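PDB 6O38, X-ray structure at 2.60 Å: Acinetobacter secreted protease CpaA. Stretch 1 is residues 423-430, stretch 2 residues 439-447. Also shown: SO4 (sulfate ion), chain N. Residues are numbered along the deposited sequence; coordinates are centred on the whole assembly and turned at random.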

# COMPACT_ATOMS: atom_id res chain seq x y z
N TYR A 423 -22.24 -5.29 -18.55
CA TYR A 423 -21.48 -6.53 -18.45
C TYR A 423 -22.15 -7.58 -19.33
O TYR A 423 -23.31 -7.92 -19.11
N ILE A 424 -21.42 -8.08 -20.32
CA ILE A 424 -21.95 -9.05 -21.27
C ILE A 424 -21.04 -10.27 -21.29
O ILE A 424 -19.83 -10.17 -21.10
N THR A 425 -21.66 -11.43 -21.50
CA THR A 425 -20.93 -12.68 -21.67
C THR A 425 -20.86 -13.00 -23.16
O THR A 425 -21.90 -13.17 -23.81
N TYR A 426 -19.64 -13.07 -23.69
CA TYR A 426 -19.46 -13.22 -25.12
C TYR A 426 -18.03 -13.63 -25.42
O TYR A 426 -17.10 -13.17 -24.75
N LYS A 427 -17.86 -14.49 -26.42
CA LYS A 427 -16.55 -14.93 -26.88
C LYS A 427 -16.20 -14.21 -28.17
O LYS A 427 -16.88 -14.38 -29.19
N ILE A 428 -15.16 -13.39 -28.12
CA ILE A 428 -14.69 -12.72 -29.34
C ILE A 428 -14.04 -13.76 -30.25
O ILE A 428 -13.16 -14.52 -29.79
N PRO A 429 -14.42 -13.85 -31.53
CA PRO A 429 -13.83 -14.88 -32.40
C PRO A 429 -12.37 -14.61 -32.69
O PRO A 429 -12.03 -13.72 -33.48
N ALA A 430 -11.49 -15.38 -32.05
CA ALA A 430 -10.05 -15.20 -32.18
C ALA A 430 -9.35 -16.39 -31.53
O ALA A 430 -9.77 -16.85 -30.46
N THR A 439 -9.97 -7.79 -33.67
CA THR A 439 -11.32 -8.03 -34.18
C THR A 439 -12.40 -7.52 -33.23
O THR A 439 -13.52 -7.27 -33.68
N GLY A 440 -12.09 -7.37 -31.94
CA GLY A 440 -13.06 -6.82 -31.01
C GLY A 440 -13.48 -5.41 -31.33
O GLY A 440 -14.55 -4.97 -30.88
N ARG A 441 -12.67 -4.67 -32.10
CA ARG A 441 -13.02 -3.31 -32.46
C ARG A 441 -14.14 -3.27 -33.49
O ARG A 441 -14.87 -2.28 -33.58
N ASP A 442 -14.30 -4.34 -34.27
CA ASP A 442 -15.31 -4.42 -35.32
C ASP A 442 -16.42 -5.40 -34.99
O ASP A 442 -17.42 -5.44 -35.72
N ASP A 443 -16.26 -6.20 -33.94
CA ASP A 443 -17.25 -7.21 -33.57
C ASP A 443 -18.61 -6.56 -33.37
O ASP A 443 -18.76 -5.63 -32.57
N THR A 444 -19.61 -7.07 -34.09
CA THR A 444 -20.93 -6.44 -34.09
C THR A 444 -21.60 -6.57 -32.73
O THR A 444 -22.29 -5.65 -32.28
N THR A 445 -21.41 -7.71 -32.06
CA THR A 445 -22.07 -7.94 -30.78
C THR A 445 -21.57 -6.96 -29.72
O THR A 445 -22.38 -6.35 -29.00
N VAL A 446 -20.26 -6.79 -29.61
CA VAL A 446 -19.72 -5.92 -28.57
C VAL A 446 -19.86 -4.44 -28.94
O VAL A 446 -20.02 -3.60 -28.05
N GLN A 447 -19.82 -4.10 -30.23
CA GLN A 447 -19.91 -2.70 -30.62
C GLN A 447 -21.34 -2.18 -30.60
O GLN A 447 -21.56 -1.00 -30.31

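Read along its first stretch, this contact places a side chain toward its partner at every second position, Ile424, Tyr426 and Ile428, while Lys427 between the last two points away. Tyr423 (t), in a strand already under way, lies out of reach of the second stretch. Ile424, in the p rotamer with chi2 t, extends far enough for its CD1 to come 4.3 Å from CA of Val446, a loose approach that closes one end of the interface. Thr425 again contributes nothing across the gap.

Tyr426 is the centre of the design. Its t rotamer, with chi2 at 76°, lays the ring along the start of the facing helix and uses its surfaces differently. Over one face sits the methyl of Thr445 (m), its CG2 3.8 Å from the ring centroid and only 18° off the normal, a CH-pi contact. Val446 approaches obliquely, CG1 3.8 Å from Tyr426 CD2; its chi1 of -27° lies between the usual wells. At the ring edge the hydroxyl finds its polar partner: Tyr426 OH donates to Asp443 OD2 at 2.9 Å, the one hydrogen bond across the two stretches.

Asp443, chi1 t, therefore does two jobs with two oxygens. While OD2 receives the tyrosine, OD1 accepts from the backbone N of Thr445 at 2.8 Å and caps the helix that follows. The rule to read here is that a helix N-cap can also anchor a neighbouring segment, so that helix start and tertiary contact are fixed together.

Lys427 (t) turns its amine back on its own stretch instead, NZ donating to Ile428 O at 2.8 Å and to Ala430 O at 3.1 Å. Ile428, buried with chi1 m and chi2 t, points in again. Its CG2 lies 3.4 Å from OG1 of Thr439 (p) and 4.1 Å from the backbone N of Gly440. The glycine suits this close passage: an ideal CB there would sit a tight 3.3 Å from Ile428 CD1.

Pro429 points sideways, yet its CD reaches 3.3 Å from Asp443 OD2, packing beside the oxygen that receives the tyrosine hydroxyl. Ala430 points toward the second stretch but adds little.

Behind the contact, Gln447 (m) braces the second stretch internally, NE2 donating to Gly440 O at 3.2 Å. Arg441 (m) takes no part in the packing and instead holds the sulfate, probably from the crystallisation liquor: NH1 donates to its O2 at 2.8 Å and NH2 to its O3 at 3.1 Å.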

# COMPACT_ATOMS: atom_id res chain seq x y z
CB TYR A 423 -21.40 -7.02 -17.00
CG TYR A 423 -20.72 -8.36 -16.82
CD1 TYR A 423 -19.35 -8.45 -16.66
CD2 TYR A 423 -21.46 -9.54 -16.82
CE1 TYR A 423 -18.73 -9.68 -16.50
CE2 TYR A 423 -20.85 -10.77 -16.66
CZ TYR A 423 -19.48 -10.83 -16.50
OH TYR A 423 -18.87 -12.05 -16.34
CB ILE A 424 -22.10 -8.46 -22.70
CG1 ILE A 424 -20.73 -8.10 -23.29
CG2 ILE A 424 -23.02 -7.26 -22.68
CD1 ILE A 424 -20.79 -7.68 -24.74
CB THR A 425 -21.62 -13.82 -20.91
OG1 THR A 425 -21.38 -13.68 -19.50
CG2 THR A 425 -21.10 -15.17 -21.38
CB TYR A 426 -19.81 -11.93 -25.87
CG TYR A 426 -19.61 -12.02 -27.36
CD1 TYR A 426 -20.53 -12.68 -28.16
CD2 TYR A 426 -18.50 -11.45 -27.97
CE1 TYR A 426 -20.35 -12.77 -29.53
CE2 TYR A 426 -18.32 -11.53 -29.33
CZ TYR A 426 -19.24 -12.19 -30.11
OH TYR A 426 -19.06 -12.28 -31.47
CB LYS A 427 -16.54 -16.45 -27.09
CG LYS A 427 -15.38 -16.96 -27.95
CD LYS A 427 -14.15 -17.27 -27.11
CE LYS A 427 -13.07 -17.91 -27.96
NZ LYS A 427 -12.28 -16.90 -28.72
CB ILE A 428 -13.70 -11.60 -28.99
CG1 ILE A 428 -14.36 -10.58 -28.06
CG2 ILE A 428 -13.20 -10.92 -30.26
CD1 ILE A 428 -13.49 -9.39 -27.75
CB PRO A 429 -14.68 -14.79 -33.67
CG PRO A 429 -15.93 -14.05 -33.27
CD PRO A 429 -15.51 -13.11 -32.19
CB ALA A 430 -9.58 -13.90 -31.52
CB THR A 439 -11.52 -9.52 -34.45
OG1 THR A 439 -11.67 -10.22 -33.20
CG2 THR A 439 -10.34 -10.10 -35.21
CB ARG A 441 -11.79 -2.59 -33.01
CG ARG A 441 -10.58 -2.65 -32.08
CD ARG A 441 -9.34 -2.11 -32.77
NE ARG A 441 -9.05 -2.82 -34.01
CZ ARG A 441 -7.98 -2.60 -34.77
NH1 ARG A 441 -7.10 -1.68 -34.42
NH2 ARG A 441 -7.80 -3.29 -35.88
CB ASP A 442 -14.66 -4.81 -36.65
CG ASP A 442 -13.45 -3.98 -36.99
OD1 ASP A 442 -13.60 -2.75 -37.14
OD2 ASP A 442 -12.34 -4.55 -37.09
CB ASP A 443 -16.79 -7.93 -32.30
CG ASP A 443 -17.65 -9.13 -31.96
OD1 ASP A 443 -18.90 -9.03 -31.96
OD2 ASP A 443 -17.07 -10.20 -31.70
CB THR A 444 -21.79 -7.05 -35.19
OG1 THR A 444 -21.06 -7.08 -36.42
CG2 THR A 444 -23.06 -6.24 -35.39
CB THR A 445 -21.84 -9.38 -30.32
OG1 THR A 445 -22.59 -10.27 -31.16
CG2 THR A 445 -22.29 -9.57 -28.88
CB VAL A 446 -18.25 -6.29 -28.26
CG1 VAL A 446 -18.00 -7.76 -28.56
CG2 VAL A 446 -17.27 -5.40 -29.02
CB GLN A 447 -19.28 -2.48 -32.00
CG GLN A 447 -17.77 -2.68 -32.02
CD GLN A 447 -17.03 -1.70 -31.13
OE1 GLN A 447 -17.48 -0.57 -30.91
NE2 GLN A 447 -15.88 -2.12 -30.61
S SO4 N . -4.56 -2.36 -37.32
O1 SO4 N . -4.99 -2.29 -38.71
O2 SO4 N . -5.25 -1.32 -36.55
O3 SO4 N . -4.90 -3.67 -36.77
O4 SO4 N . -3.12 -2.15 -37.24